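Local coordinates for PAN2-PAN3 deadenylation complex catalytic subunit pan2 (Neurospora crassa, PDB 4CZW), which probably shortens the poly(A) tails of mRNA as the 3'-exonuclease subunit of the Pan2-Pan3 deadenylation complex, releasing 5'-AMP, at residues K94-N104 with R556-R564; W405-L414 with K534-L542. All coordinates share one frame; numbering follows the deposited sequence.

Contact 1. Residues K94-N104 with R556-R564; sequences KGEGPSCHATN and RVINIQVPR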
ATOM      1  N   LYS A  94      10.605  -1.547  -2.770  1.00 46.61           N
ATOM      2  CA  LYS A  94      11.569  -2.644  -2.766  1.00 45.57           C
ATOM      3  C   LYS A  94      11.470  -3.477  -4.038  1.00 52.43           C
ATOM      4  O   LYS A  94      12.475  -3.985  -4.533  1.00 54.00           O
ATOM      5  CB  LYS A  94      11.364  -3.556  -1.553  1.00 41.11           C
ATOM      6  CG  LYS A  94      11.811  -2.982  -0.223  1.00 51.57           C
ATOM      7  CD  LYS A  94      11.963  -4.095   0.805  1.00 46.18           C
ATOM      8  CE  LYS A  94      12.168  -3.544   2.203  1.00 41.74           C
ATOM      9  NZ  LYS A  94      13.232  -2.506   2.246  1.00 57.99           N
ATOM     10  N   GLY A  95      10.247  -3.613  -4.547  1.00 50.39           N
ATOM     11  CA  GLY A  95       9.953  -4.478  -5.677  1.00 47.99           C
ATOM     12  C   GLY A  95      10.868  -4.331  -6.876  1.00 49.65           C
ATOM     13  O   GLY A  95      10.964  -3.261  -7.477  1.00 59.09           O
ATOM     14  N   GLU A  96      11.544  -5.422  -7.218  1.00 50.02           N
ATOM     15  CA  GLU A  96      12.450  -5.445  -8.359  1.00 51.97           C
ATOM     16  C   GLU A  96      11.746  -6.006  -9.589  1.00 44.86           C
ATOM     17  O   GLU A  96      12.250  -5.905 -10.707  1.00 51.37           O
ATOM     18  CB  GLU A  96      13.695  -6.272  -8.033  1.00 49.74           C
ATOM     19  CG  GLU A  96      14.486  -5.757  -6.841  1.00 46.70           C
ATOM     20  CD  GLU A  96      15.511  -6.759  -6.343  1.00 53.69           C
ATOM     21  OE1 GLU A  96      15.357  -7.963  -6.638  1.00 62.60           O
ATOM     22  OE2 GLU A  96      16.467  -6.344  -5.657  1.00 49.94           O
ATOM     23  N   GLY A  97      10.575  -6.596  -9.370  1.00 49.38           N
ATOM     24  CA  GLY A  97       9.796  -7.177 -10.448  1.00 39.35           C
ATOM     25  C   GLY A  97       8.848  -6.180 -11.084  1.00 40.53           C
ATOM     26  O   GLY A  97       8.789  -5.023 -10.672  1.00 42.26           O
ATOM     27  N   PRO A  98       8.096  -6.627 -12.101  1.00 46.75           N
ATOM     28  CA  PRO A  98       7.174  -5.763 -12.845  1.00 39.15           C
ATOM     29  C   PRO A  98       5.847  -5.504 -12.130  1.00 40.60           C
ATOM     30  O   PRO A  98       5.157  -4.546 -12.476  1.00 40.72           O
ATOM     31  CB  PRO A  98       6.940  -6.546 -14.139  1.00 44.23           C
ATOM     32  CG  PRO A  98       7.095  -7.968 -13.733  1.00 40.01           C
ATOM     33  CD  PRO A  98       8.166  -7.983 -12.675  1.00 38.44           C
ATOM     34  N   SER A  99       5.492  -6.335 -11.155  1.00 38.58           N
ATOM     35  CA  SER A  99       4.195  -6.194 -10.501  1.00 39.97           C
ATOM     36  C   SER A  99       4.201  -6.572  -9.023  1.00 45.81           C
ATOM     37  O   SER A  99       4.980  -7.417  -8.581  1.00 48.79           O
ATOM     38  CB  SER A  99       3.145  -7.038 -11.229  1.00 41.08           C
ATOM     39  OG  SER A  99       3.394  -8.422 -11.061  1.00 45.40           O
ATOM     40  N   CYS A 100       3.317  -5.927  -8.269  1.00 44.25           N
ATOM     41  CA  CYS A 100       3.059  -6.283  -6.881  1.00 28.99           C
ATOM     42  C   CYS A 100       1.569  -6.558  -6.718  1.00 43.81           C
ATOM     43  O   CYS A 100       0.814  -6.491  -7.687  1.00 39.71           O
ATOM     44  CB  CYS A 100       3.506  -5.167  -5.932  1.00 33.77           C
ATOM     45  SG  CYS A 100       5.283  -4.831  -5.928  1.00 46.61           S
ATOM     46  N   HIS A 101       1.147  -6.871  -5.497  1.00 42.87           N
ATOM     47  CA  HIS A 101      -0.274  -7.024  -5.208  1.00 34.45           C
ATOM     48  C   HIS A 101      -0.555  -6.728  -3.739  1.00 45.29           C
ATOM     49  O   HIS A 101       0.282  -6.982  -2.873  1.00 43.18           O
ATOM     50  CB  HIS A 101      -0.762  -8.428  -5.582  1.00 31.88           C
ATOM     51  CG  HIS A 101      -0.210  -9.519  -4.718  1.00 42.54           C
ATOM     52  ND1 HIS A 101      -0.916 -10.065  -3.668  1.00 43.40           N
ATOM     53  CD2 HIS A 101       0.976 -10.172  -4.755  1.00 42.46           C
ATOM     54  CE1 HIS A 101      -0.188 -11.005  -3.093  1.00 42.70           C
ATOM     55  NE2 HIS A 101       0.964 -11.090  -3.732  1.00 44.21           N
ATOM     56  N   ALA A 102      -1.735  -6.180  -3.469  1.00 44.70           N
ATOM     57  CA  ALA A 102      -2.095  -5.763  -2.118  1.00 46.52           C
ATOM     58  C   ALA A 102      -3.188  -6.649  -1.529  1.00 48.68           C
ATOM     59  O   ALA A 102      -4.191  -6.151  -1.020  1.00 56.90           O
ATOM     60  CB  ALA A 102      -2.538  -4.308  -2.118  1.00 43.17           C
ATOM     61  N   THR A 103      -2.981  -7.960  -1.594  1.00 48.25           N
ATOM     62  CA  THR A 103      -3.964  -8.925  -1.111  1.00 46.34           C
ATOM     63  C   THR A 103      -4.234  -8.784   0.385  1.00 45.22           C
ATOM     64  O   THR A 103      -5.387  -8.677   0.806  1.00 47.46           O
ATOM     65  CB  THR A 103      -3.516 -10.371  -1.400  1.00 40.98           C
ATOM     66  OG1 THR A 103      -3.437 -10.575  -2.816  1.00 51.94           O
ATOM     67  CG2 THR A 103      -4.500 -11.363  -0.808  1.00 35.95           C
ATOM     68  N   ASN A 104      -3.169  -8.782   1.181  1.00 42.91           N
ATOM     69  CA  ASN A 104      -3.291  -8.687   2.635  1.00 49.79           C
ATOM     70  C   ASN A 104      -4.008  -7.420   3.090  1.00 52.82           C
ATOM     71  O   ASN A 104      -4.752  -7.436   4.071  1.00 47.55           O
ATOM     72  CB  ASN A 104      -1.910  -8.747   3.292  1.00 37.18           C
ATOM     73  CG  ASN A 104      -1.240 -10.098   3.129  1.00 41.07           C
ATOM     74  OD1 ASN A 104      -1.848 -11.054   2.650  1.00 44.55           O
ATOM     75  ND2 ASN A 104       0.019 -10.185   3.547  1.00 36.32           N
ATOM     76  N   ARG A 556       4.839 -14.777  -2.577  1.00 37.24           N
ATOM     77  CA  ARG A 556       3.635 -14.301  -3.247  1.00 39.75           C
ATOM     78  C   ARG A 556       2.400 -14.447  -2.362  1.00 48.48           C
ATOM     79  O   ARG A 556       1.583 -13.531  -2.265  1.00 50.59           O
ATOM     80  CB  ARG A 556       3.430 -15.046  -4.565  1.00 30.56           C
ATOM     81  CG  ARG A 556       2.028 -14.918  -5.131  1.00 42.29           C
ATOM     82  CD  ARG A 556       1.981 -15.348  -6.583  1.00 38.98           C
ATOM     83  NE  ARG A 556       2.633 -14.377  -7.455  1.00 51.84           N
ATOM     84  CZ  ARG A 556       2.011 -13.343  -8.014  1.00 48.18           C
ATOM     85  NH1 ARG A 556       0.719 -13.146  -7.793  1.00 48.58           N
ATOM     86  NH2 ARG A 556       2.682 -12.507  -8.794  1.00 35.85           N
ATOM     87  N   VAL A 557       2.269 -15.601  -1.716  1.00 42.66           N
ATOM     88  CA  VAL A 557       1.133 -15.862  -0.840  1.00 45.55           C
ATOM     89  C   VAL A 557       1.314 -15.146   0.498  1.00 33.74           C
ATOM     90  O   VAL A 557       0.345 -14.698   1.111  1.00 39.37           O
ATOM     91  CB  VAL A 557       0.938 -17.374  -0.615  1.00 48.80           C
ATOM     92  CG1 VAL A 557      -0.289 -17.638   0.243  1.00 41.88           C
ATOM     93  CG2 VAL A 557       0.811 -18.083  -1.953  1.00 37.05           C
ATOM     94  N   ILE A 558       2.565 -15.027   0.938  1.00 38.60           N
ATOM     95  CA  ILE A 558       2.894 -14.221   2.110  1.00 38.49           C
ATOM     96  C   ILE A 558       2.581 -12.753   1.813  1.00 44.18           C
ATOM     97  O   ILE A 558       2.285 -11.970   2.720  1.00 45.20           O
ATOM     98  CB  ILE A 558       4.383 -14.390   2.514  1.00 41.77           C
ATOM     99  CG1 ILE A 558       4.645 -15.811   3.015  1.00 42.23           C
ATOM    100  CG2 ILE A 558       4.788 -13.396   3.593  1.00 29.96           C
ATOM    101  CD1 ILE A 558       6.089 -16.070   3.387  1.00 35.79           C
ATOM    102  N   ASN A 559       2.621 -12.408   0.526  1.00 43.99           N
ATOM    103  CA  ASN A 559       2.408 -11.045   0.038  1.00 45.45           C
ATOM    104  C   ASN A 559       3.513 -10.119   0.534  1.00 44.56           C
ATOM    105  O   ASN A 559       3.262  -9.173   1.281  1.00 41.74           O
ATOM    106  CB  ASN A 559       1.031 -10.515   0.457  1.00 40.08           C
ATOM    107  CG  ASN A 559       0.574  -9.333  -0.379  1.00 39.11           C
ATOM    108  OD1 ASN A 559      -0.556  -8.866  -0.242  1.00 46.00           O
ATOM    109  ND2 ASN A 559       1.443  -8.852  -1.261  1.00 42.80           N
ATOM    110  N   ILE A 560       4.738 -10.403   0.103  1.00 40.60           N
ATOM    111  CA  ILE A 560       5.897  -9.617   0.498  1.00 37.31           C
ATOM    112  C   ILE A 560       6.915  -9.585  -0.642  1.00 43.08           C
ATOM    113  O   ILE A 560       6.905 -10.450  -1.520  1.00 45.02           O
ATOM    114  CB  ILE A 560       6.551 -10.186   1.778  1.00 35.62           C
ATOM    115  CG1 ILE A 560       7.398  -9.121   2.479  1.00 41.02           C
ATOM    116  CG2 ILE A 560       7.370 -11.431   1.462  1.00 39.83           C
ATOM    117  CD1 ILE A 560       7.976  -9.577   3.796  1.00 41.18           C
ATOM    118  N   GLN A 561       7.776  -8.572  -0.637  1.00 44.14           N
ATOM    119  CA  GLN A 561       8.825  -8.445  -1.643  1.00 39.47           C
ATOM    120  C   GLN A 561      10.201  -8.479  -0.988  1.00 46.70           C
ATOM    121  O   GLN A 561      10.495  -7.681  -0.098  1.00 46.95           O
ATOM    122  CB  GLN A 561       8.652  -7.154  -2.445  1.00 38.93           C
ATOM    123  CG  GLN A 561       7.427  -7.135  -3.349  1.00 43.88           C
ATOM    124  CD  GLN A 561       7.623  -7.937  -4.622  1.00 45.56           C
ATOM    125  OE1 GLN A 561       8.751  -8.240  -5.013  1.00 48.13           O
ATOM    126  NE2 GLN A 561       6.522  -8.285  -5.276  1.00 45.10           N
ATOM    127  N   VAL A 562      11.041  -9.411  -1.430  1.00 41.49           N
ATOM    128  CA  VAL A 562      12.386  -9.545  -0.887  1.00 35.52           C
ATOM    129  C   VAL A 562      13.430  -9.340  -1.979  1.00 34.98           C
ATOM    130  O   VAL A 562      13.381 -10.000  -3.018  1.00 42.04           O
ATOM    131  CB  VAL A 562      12.598 -10.926  -0.232  1.00 42.46           C
ATOM    132  CG1 VAL A 562      13.941 -10.976   0.479  1.00 38.25           C
ATOM    133  CG2 VAL A 562      11.467 -11.234   0.739  1.00 36.72           C
ATOM    134  N   PRO A 563      14.375  -8.412  -1.750  1.00 40.74           N
ATOM    135  CA  PRO A 563      15.460  -8.122  -2.695  1.00 38.32           C
ATOM    136  C   PRO A 563      16.264  -9.370  -3.058  1.00 45.72           C
ATOM    137  O   PRO A 563      16.418 -10.262  -2.224  1.00 41.78           O
ATOM    138  CB  PRO A 563      16.326  -7.115  -1.935  1.00 38.58           C
ATOM    139  CG  PRO A 563      15.382  -6.454  -0.989  1.00 34.61           C
ATOM    140  CD  PRO A 563      14.422  -7.529  -0.571  1.00 37.84           C
ATOM    141  N   ARG A 564      16.765  -9.420  -4.290  1.00 50.77           N
ATOM    142  CA  ARG A 564      17.474 -10.593  -4.798  1.00 39.36           C
ATOM    143  C   ARG A 564      18.684 -10.981  -3.951  1.00 47.11           C
ATOM    144  O   ARG A 564      18.973 -12.166  -3.781  1.00 48.33           O
ATOM    145  CB  ARG A 564      17.919 -10.357  -6.243  1.00 50.71           C
ATOM    146  CG  ARG A 564      16.894 -10.772  -7.286  1.00 65.92           C
ATOM    147  CD  ARG A 564      17.414 -10.541  -8.696  1.00 82.72           C
ATOM    148  NE  ARG A 564      17.488  -9.121  -9.028  1.00 90.41           N
ATOM    149  CZ  ARG A 564      16.517  -8.444  -9.631  1.00 84.17           C
ATOM    150  NH1 ARG A 564      15.392  -9.059  -9.973  1.00 77.83           N
ATOM    151  NH2 ARG A 564      16.668  -7.154  -9.895  1.00 81.96           N
TER
HETATM  152  O   HOH W   1       3.686  -7.800  -4.003  1.00 42.88           O

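Contact 2. Residues W405-L414 with K534-L542; sequences WKTRLDTSVL and KKLWVLVNL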
ATOM      1  N   TRP A 405      12.777   5.097  10.247  1.00 46.54           N
ATOM      2  CA  TRP A 405      11.859   3.979  10.437  1.00 48.72           C
ATOM      3  C   TRP A 405      12.593   2.660  10.227  1.00 51.24           C
ATOM      4  O   TRP A 405      12.278   1.652  10.860  1.00 50.07           O
ATOM      5  CB  TRP A 405      10.664   4.082   9.483  1.00 47.02           C
ATOM      6  CG  TRP A 405      11.020   3.920   8.031  1.00 47.38           C
ATOM      7  CD1 TRP A 405      11.360   4.908   7.155  1.00 47.27           C
ATOM      8  CD2 TRP A 405      11.066   2.693   7.287  1.00 46.06           C
ATOM      9  NE1 TRP A 405      11.616   4.376   5.914  1.00 44.58           N
ATOM     10  CE2 TRP A 405      11.444   3.020   5.969  1.00 45.27           C
ATOM     11  CE3 TRP A 405      10.827   1.354   7.609  1.00 50.27           C
ATOM     12  CZ2 TRP A 405      11.587   2.054   4.973  1.00 44.76           C
ATOM     13  CZ3 TRP A 405      10.969   0.397   6.618  1.00 44.79           C
ATOM     14  CH2 TRP A 405      11.346   0.752   5.317  1.00 39.22           C
ATOM     15  N   LYS A 406      13.578   2.679   9.338  1.00 49.64           N
ATOM     16  CA  LYS A 406      14.386   1.502   9.053  1.00 49.22           C
ATOM     17  C   LYS A 406      15.581   1.437   9.998  1.00 52.35           C
ATOM     18  O   LYS A 406      15.932   0.370  10.501  1.00 58.51           O
ATOM     19  CB  LYS A 406      14.851   1.517   7.595  1.00 51.23           C
ATOM     20  CG  LYS A 406      15.438   0.207   7.102  1.00 46.12           C
ATOM     21  CD  LYS A 406      15.673   0.259   5.599  1.00 52.84           C
ATOM     22  CE  LYS A 406      16.181  -1.069   5.067  1.00 58.73           C
ATOM     23  NZ  LYS A 406      16.345  -1.035   3.586  1.00 60.51           N
ATOM     24  N   THR A 407      16.194   2.593  10.239  1.00 48.37           N
ATOM     25  CA  THR A 407      17.350   2.695  11.123  1.00 48.16           C
ATOM     26  C   THR A 407      17.006   2.278  12.551  1.00 57.11           C
ATOM     27  O   THR A 407      17.719   1.484  13.165  1.00 64.42           O
ATOM     28  CB  THR A 407      17.917   4.128  11.139  1.00 55.25           C
ATOM     29  OG1 THR A 407      18.416   4.461   9.837  1.00 61.53           O
ATOM     30  CG2 THR A 407      19.043   4.250  12.152  1.00 57.52           C
ATOM     31  N   ARG A 408      15.908   2.813  13.076  1.00 54.96           N
ATOM     32  CA  ARG A 408      15.467   2.473  14.422  1.00 54.21           C
ATOM     33  C   ARG A 408      14.203   1.619  14.386  1.00 52.19           C
ATOM     34  O   ARG A 408      13.245   1.876  15.116  1.00 51.57           O
ATOM     35  CB  ARG A 408      15.234   3.739  15.248  1.00 53.66           C
ATOM     36  CG  ARG A 408      16.496   4.552  15.489  1.00 56.39           C
ATOM     37  CD  ARG A 408      16.271   5.642  16.523  1.00 73.95           C
ATOM     38  NE  ARG A 408      15.286   6.626  16.085  1.00 78.37           N
ATOM     39  CZ  ARG A 408      15.581   7.711  15.378  1.00 85.14           C
ATOM     40  NH1 ARG A 408      16.836   7.954  15.023  1.00 88.77           N
ATOM     41  NH2 ARG A 408      14.621   8.555  15.022  1.00 76.14           N
ATOM     42  N   LEU A 409      14.214   0.604  13.530  1.00 53.03           N
ATOM     43  CA  LEU A 409      13.102  -0.334  13.413  1.00 52.18           C
ATOM     44  C   LEU A 409      12.885  -1.106  14.711  1.00 48.54           C
ATOM     45  O   LEU A 409      13.832  -1.630  15.295  1.00 55.31           O
ATOM     46  CB  LEU A 409      13.354  -1.306  12.258  1.00 49.06           C
ATOM     47  CG  LEU A 409      12.393  -2.485  12.095  1.00 48.07           C
ATOM     48  CD1 LEU A 409      11.009  -2.004  11.693  1.00 48.46           C
ATOM     49  CD2 LEU A 409      12.938  -3.480  11.080  1.00 45.59           C
ATOM     50  N   ASP A 410      11.636  -1.169  15.161  1.00 51.77           N
ATOM     51  CA  ASP A 410      11.303  -1.912  16.372  1.00 45.97           C
ATOM     52  C   ASP A 410      11.274  -3.408  16.082  1.00 53.16           C
ATOM     53  O   ASP A 410      10.635  -3.853  15.128  1.00 51.66           O
ATOM     54  CB  ASP A 410       9.958  -1.451  16.936  1.00 46.27           C
ATOM     55  CG  ASP A 410       9.661  -2.054  18.295  1.00 54.35           C
ATOM     56  OD1 ASP A 410       9.107  -3.171  18.343  1.00 51.08           O
ATOM     57  OD2 ASP A 410       9.983  -1.410  19.316  1.00 57.30           O
ATOM     58  N   THR A 411      11.967  -4.182  16.912  1.00 56.46           N
ATOM     59  CA  THR A 411      12.126  -5.613  16.675  1.00 51.69           C
ATOM     60  C   THR A 411      11.534  -6.466  17.795  1.00 50.08           C
ATOM     61  O   THR A 411      11.808  -7.663  17.880  1.00 53.93           O
ATOM     62  CB  THR A 411      13.611  -5.987  16.516  1.00 50.05           C
ATOM     63  OG1 THR A 411      14.294  -5.774  17.759  1.00 46.94           O
ATOM     64  CG2 THR A 411      14.263  -5.139  15.433  1.00 34.73           C
ATOM     65  N   SER A 412      10.719  -5.846  18.643  1.00 52.25           N
ATOM     66  CA  SER A 412      10.176  -6.515  19.823  1.00 55.64           C
ATOM     67  C   SER A 412       9.262  -7.692  19.481  1.00 52.04           C
ATOM     68  O   SER A 412       9.071  -8.593  20.297  1.00 59.22           O
ATOM     69  CB  SER A 412       9.415  -5.512  20.691  1.00 52.74           C
ATOM     70  OG  SER A 412       8.327  -4.946  19.982  1.00 48.11           O
ATOM     71  N   VAL A 413       8.701  -7.680  18.275  1.00 49.55           N
ATOM     72  CA  VAL A 413       7.777  -8.726  17.850  1.00 49.73           C
ATOM     73  C   VAL A 413       8.502 -10.063  17.667  1.00 58.77           C
ATOM     74  O   VAL A 413       7.895 -11.130  17.759  1.00 59.48           O
ATOM     75  CB  VAL A 413       7.054  -8.331  16.536  1.00 49.32           C
ATOM     76  CG1 VAL A 413       8.042  -8.239  15.379  1.00 44.00           C
ATOM     77  CG2 VAL A 413       5.927  -9.306  16.215  1.00 39.50           C
ATOM     78  N   LEU A 414       9.809  -9.997  17.432  1.00 54.68           N
ATOM     79  CA  LEU A 414      10.610 -11.197  17.210  1.00 54.58           C
ATOM     80  C   LEU A 414      10.929 -11.928  18.511  1.00 64.17           C
ATOM     81  O   LEU A 414      11.171 -13.135  18.508  1.00 60.94           O
ATOM     82  CB  LEU A 414      11.913 -10.841  16.490  1.00 54.50           C
ATOM     83  CG  LEU A 414      11.805 -10.245  15.086  1.00 53.98           C
ATOM     84  CD1 LEU A 414      13.183  -9.884  14.552  1.00 42.43           C
ATOM     85  CD2 LEU A 414      11.100 -11.209  14.144  1.00 45.98           C
ATOM     86  N   LYS A 534       4.317  -9.409  10.447  1.00 43.48           N
ATOM     87  CA  LYS A 534       5.148  -8.368  11.041  1.00 45.35           C
ATOM     88  C   LYS A 534       6.558  -8.878  11.312  1.00 46.79           C
ATOM     89  O   LYS A 534       7.535  -8.158  11.109  1.00 45.72           O
ATOM     90  CB  LYS A 534       4.513  -7.854  12.334  1.00 43.16           C
ATOM     91  CG  LYS A 534       5.187  -6.626  12.921  1.00 38.60           C
ATOM     92  CD  LYS A 534       4.515  -6.203  14.217  1.00 48.94           C
ATOM     93  CE  LYS A 534       5.152  -4.950  14.795  1.00 51.49           C
ATOM     94  NZ  LYS A 534       4.952  -3.767  13.914  1.00 51.14           N
ATOM     95  N   LYS A 535       6.654 -10.125  11.764  1.00 45.26           N
ATOM     96  CA  LYS A 535       7.945 -10.751  12.028  1.00 53.35           C
ATOM     97  C   LYS A 535       8.772 -10.849  10.753  1.00 48.53           C
ATOM     98  O   LYS A 535       9.936 -10.451  10.723  1.00 45.03           O
ATOM     99  CB  LYS A 535       7.754 -12.142  12.635  1.00 42.96           C
ATOM    100  CG  LYS A 535       6.968 -12.154  13.934  1.00 45.39           C
ATOM    101  CD  LYS A 535       6.789 -13.571  14.449  1.00 38.20           C
ATOM    102  CE  LYS A 535       5.969 -13.594  15.727  1.00 41.69           C
ATOM    103  NZ  LYS A 535       5.758 -14.982  16.222  1.00 38.16           N
ATOM    104  N   LEU A 536       8.158 -11.377   9.700  1.00 41.67           N
ATOM    105  CA  LEU A 536       8.834 -11.548   8.420  1.00 44.11           C
ATOM    106  C   LEU A 536       9.219 -10.204   7.811  1.00 45.15           C
ATOM    107  O   LEU A 536      10.292 -10.064   7.227  1.00 44.09           O
ATOM    108  CB  LEU A 536       7.948 -12.331   7.450  1.00 43.99           C
ATOM    109  CG  LEU A 536       7.475 -13.701   7.938  1.00 39.37           C
ATOM    110  CD1 LEU A 536       6.663 -14.407   6.863  1.00 29.26           C
ATOM    111  CD2 LEU A 536       8.659 -14.553   8.369  1.00 39.94           C
ATOM    112  N   TRP A 537       8.338  -9.217   7.958  1.00 44.47           N
ATOM    113  CA  TRP A 537       8.582  -7.884   7.418  1.00 36.23           C
ATOM    114  C   TRP A 537       9.771  -7.220   8.104  1.00 38.62           C
ATOM    115  O   TRP A 537      10.574  -6.546   7.459  1.00 36.73           O
ATOM    116  CB  TRP A 537       7.336  -7.007   7.562  1.00 39.26           C
ATOM    117  CG  TRP A 537       7.495  -5.646   6.957  1.00 40.34           C
ATOM    118  CD1 TRP A 537       7.421  -5.323   5.633  1.00 42.94           C
ATOM    119  CD2 TRP A 537       7.755  -4.420   7.653  1.00 36.24           C
ATOM    120  NE1 TRP A 537       7.620  -3.975   5.460  1.00 42.63           N
ATOM    121  CE2 TRP A 537       7.827  -3.397   6.685  1.00 39.54           C
ATOM    122  CE3 TRP A 537       7.935  -4.087   9.000  1.00 40.20           C
ATOM    123  CZ2 TRP A 537       8.070  -2.067   7.021  1.00 40.95           C
ATOM    124  CZ3 TRP A 537       8.176  -2.765   9.330  1.00 41.98           C
ATOM    125  CH2 TRP A 537       8.241  -1.771   8.345  1.00 45.48           C
ATOM    126  N   VAL A 538       9.875  -7.412   9.416  1.00 45.23           N
ATOM    127  CA  VAL A 538      10.996  -6.881  10.183  1.00 43.04           C
ATOM    128  C   VAL A 538      12.301  -7.541   9.745  1.00 40.44           C
ATOM    129  O   VAL A 538      13.310  -6.864   9.539  1.00 45.25           O
ATOM    130  CB  VAL A 538      10.792  -7.088  11.702  1.00 44.50           C
ATOM    131  CG1 VAL A 538      12.094  -6.874  12.457  1.00 44.49           C
ATOM    132  CG2 VAL A 538       9.713  -6.153  12.223  1.00 39.53           C
ATOM    133  N   LEU A 539      12.266  -8.860   9.587  1.00 44.31           N
ATOM    134  CA  LEU A 539      13.443  -9.627   9.188  1.00 44.82           C
ATOM    135  C   LEU A 539      13.971  -9.197   7.821  1.00 47.38           C
ATOM    136  O   LEU A 539      15.179  -9.216   7.583  1.00 45.08           O
ATOM    137  CB  LEU A 539      13.123 -11.123   9.180  1.00 43.04           C
ATOM    138  CG  LEU A 539      12.887 -11.763  10.550  1.00 40.60           C
ATOM    139  CD1 LEU A 539      12.398 -13.194  10.402  1.00 39.83           C
ATOM    140  CD2 LEU A 539      14.155 -11.709  11.390  1.00 37.42           C
ATOM    141  N   VAL A 540      13.066  -8.808   6.928  1.00 41.12           N
ATOM    142  CA  VAL A 540      13.460  -8.317   5.612  1.00 41.70           C
ATOM    143  C   VAL A 540      14.195  -6.985   5.730  1.00 44.54           C
ATOM    144  O   VAL A 540      15.256  -6.798   5.135  1.00 47.47           O
ATOM    145  CB  VAL A 540      12.242  -8.148   4.681  1.00 41.83           C
ATOM    146  CG1 VAL A 540      12.645  -7.441   3.394  1.00 35.99           C
ATOM    147  CG2 VAL A 540      11.617  -9.498   4.375  1.00 45.37           C
ATOM    148  N   ASN A 541      13.630  -6.069   6.510  1.00 46.76           N
ATOM    149  CA  ASN A 541      14.214  -4.741   6.677  1.00 55.69           C
ATOM    150  C   ASN A 541      15.449  -4.738   7.574  1.00 50.37           C
ATOM    151  O   ASN A 541      16.192  -3.758   7.609  1.00 53.71           O
ATOM    152  CB  ASN A 541      13.171  -3.768   7.228  1.00 45.30           C
ATOM    153  CG  ASN A 541      12.154  -3.356   6.183  1.00 48.29           C
ATOM    154  OD1 ASN A 541      12.434  -2.519   5.325  1.00 54.78           O
ATOM    155  ND2 ASN A 541      10.964  -3.941   6.251  1.00 44.65           N
ATOM    156  N   LEU A 542      15.665  -5.827   8.302  1.00 49.35           N
ATOM    157  CA  LEU A 542      16.883  -5.973   9.091  1.00 46.78           C
ATOM    158  C   LEU A 542      18.047  -6.368   8.189  1.00 44.21           C
ATOM    159  O   LEU A 542      19.211  -6.245   8.568  1.00 45.37           O
ATOM    160  CB  LEU A 542      16.694  -7.005  10.206  1.00 50.39           C
ATOM    161  CG  LEU A 542      15.899  -6.544  11.430  1.00 44.97           C
ATOM    162  CD1 LEU A 542      15.759  -7.671  12.441  1.00 47.83           C
ATOM    163  CD2 LEU A 542      16.555  -5.331  12.069  1.00 39.06           C
TER
HETATM  164  O   HOH W   2       8.006  -3.539  13.852  1.00 46.32           O

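Contact 1. Residues K94-N104 with R556-R564
The backbones of 94-104 and 556-564 run close at two points, with the CA atoms of Gly95 and Gln561 5.8 Å apart and those of Asn104 and Asn559 6.7 Å apart. Here the ubiquitin-protease-like domain meets the exonuclease domain at a Schellman motif that ends helix 551-558, with Asn559 as its positive-phi C-prime residue. The Asn559 amide is gripped by the backbone leading into helix 103-109. Its ND2 donates to His101 O (2.7 Å, 163°), and OD1 accepts a nearly straight bond in the carbonyl plane from Asn104 N (3.0 Å, 173°). The same amide lies almost parallel over one face of the His101 imidazole, ND2 displaced toward the ring's rim. His101 is held by ND1, bonded to Thr103 OG1, and by NE2, which gives a weak bond at the ring edge to Arg556 O. Asn104 ND2 donates to another carbonyl, Ile558 O (3.0 Å). The Arg556 guanidinium, with His101 CD2 over one face, is held by a salt bridge to Glu42. Midway, a water accepts from both His101 N and Gln561 NE2. At the far end Arg564 N donates to Glu96 OE1, and that oxygen also sits 3.2 Å above the centre of the Arg564 guanidinium, a salt bridge of charges alone, since none of the guanidinium N-H groups is aimed at it.

Contact 2. Residues W405-L414 with K534-L542
Trp405 and Trp537 are turned to meet by different first torsions: CG of Trp405 lies between its backbone N and carbonyl carbon (chi1 67°), whereas CG of Trp537 is swung opposite its backbone N (chi1 -177°). Their side chains cross at about a right angle, with Trp405 CZ3 3.8 Å from Trp537 CZ2. Asn541, one turn further along the helix, completes this group. Its ND2 lies over the centre of the Trp537 ring and donates to Trp537 O (2.9 Å), which takes the helical N-H of Asn541 from the opposite face of the carbonyl plane. Its OD1 approaches Trp405 CH2 to 3.4 Å and has a weak bond from Lys94 NZ. With an alanine here, Trp537 O is likely to lose one of its two donors and the end of the Trp405 ring its polar neighbour.

Apolar packing continues along helix 529-541 of the RNase H-like exonuclease domain. Leu409 straddles the helix surface, CD1 against Trp537 CZ3 and CD2 against Val538 CG1. Leu414 CD1 touches both Val538 CG1 and Leu539 CD2, 3.8 Å from each, while Val413 CG2 rests on the aliphatic part of Lys535, whose NZ forms a salt bridge with Asp494. An Asx turn, with Ser412 N bonded to Asp410 OD1 (3.1 Å), lies at Asp410-Ser412. Lys534 NZ bonds to Thr73 O and to a water lying 2.9 Å from Asp410 O, and the nearest atom of its side chain is about 7 Å from the zinc ion held by His70, Cys75, Cys80 and Cys83. Helices 61-71 and 81-94 pack on Trp405, and Leu539 and Val540 lean on strand 545-548.

Overall arrangement
The two contacts lie about 17 Å apart, centre to centre, and follow a nested order along the chain: 94-104, 405-414, 534-542, 556-564, so contact 2 falls inside the loop closed by contact 1. Helix 529-541 supplies one side of contact 2 and also backs contact 1, with Ile560 CD1 3.7 Å from Val540 CG2 and Ile558 CD1 3.9 Å from Leu536 CD1. Helix 81-94, which ends in contact 1, packs on both. Contact 1 joins the protease-like scaffold to the exonuclease domain near Asp554, a probable catalytic metal ligand, while contact 2 packs 405-414 on the exonuclease helix beside the zinc ion of His70, Cys75, Cys80 and Cys83.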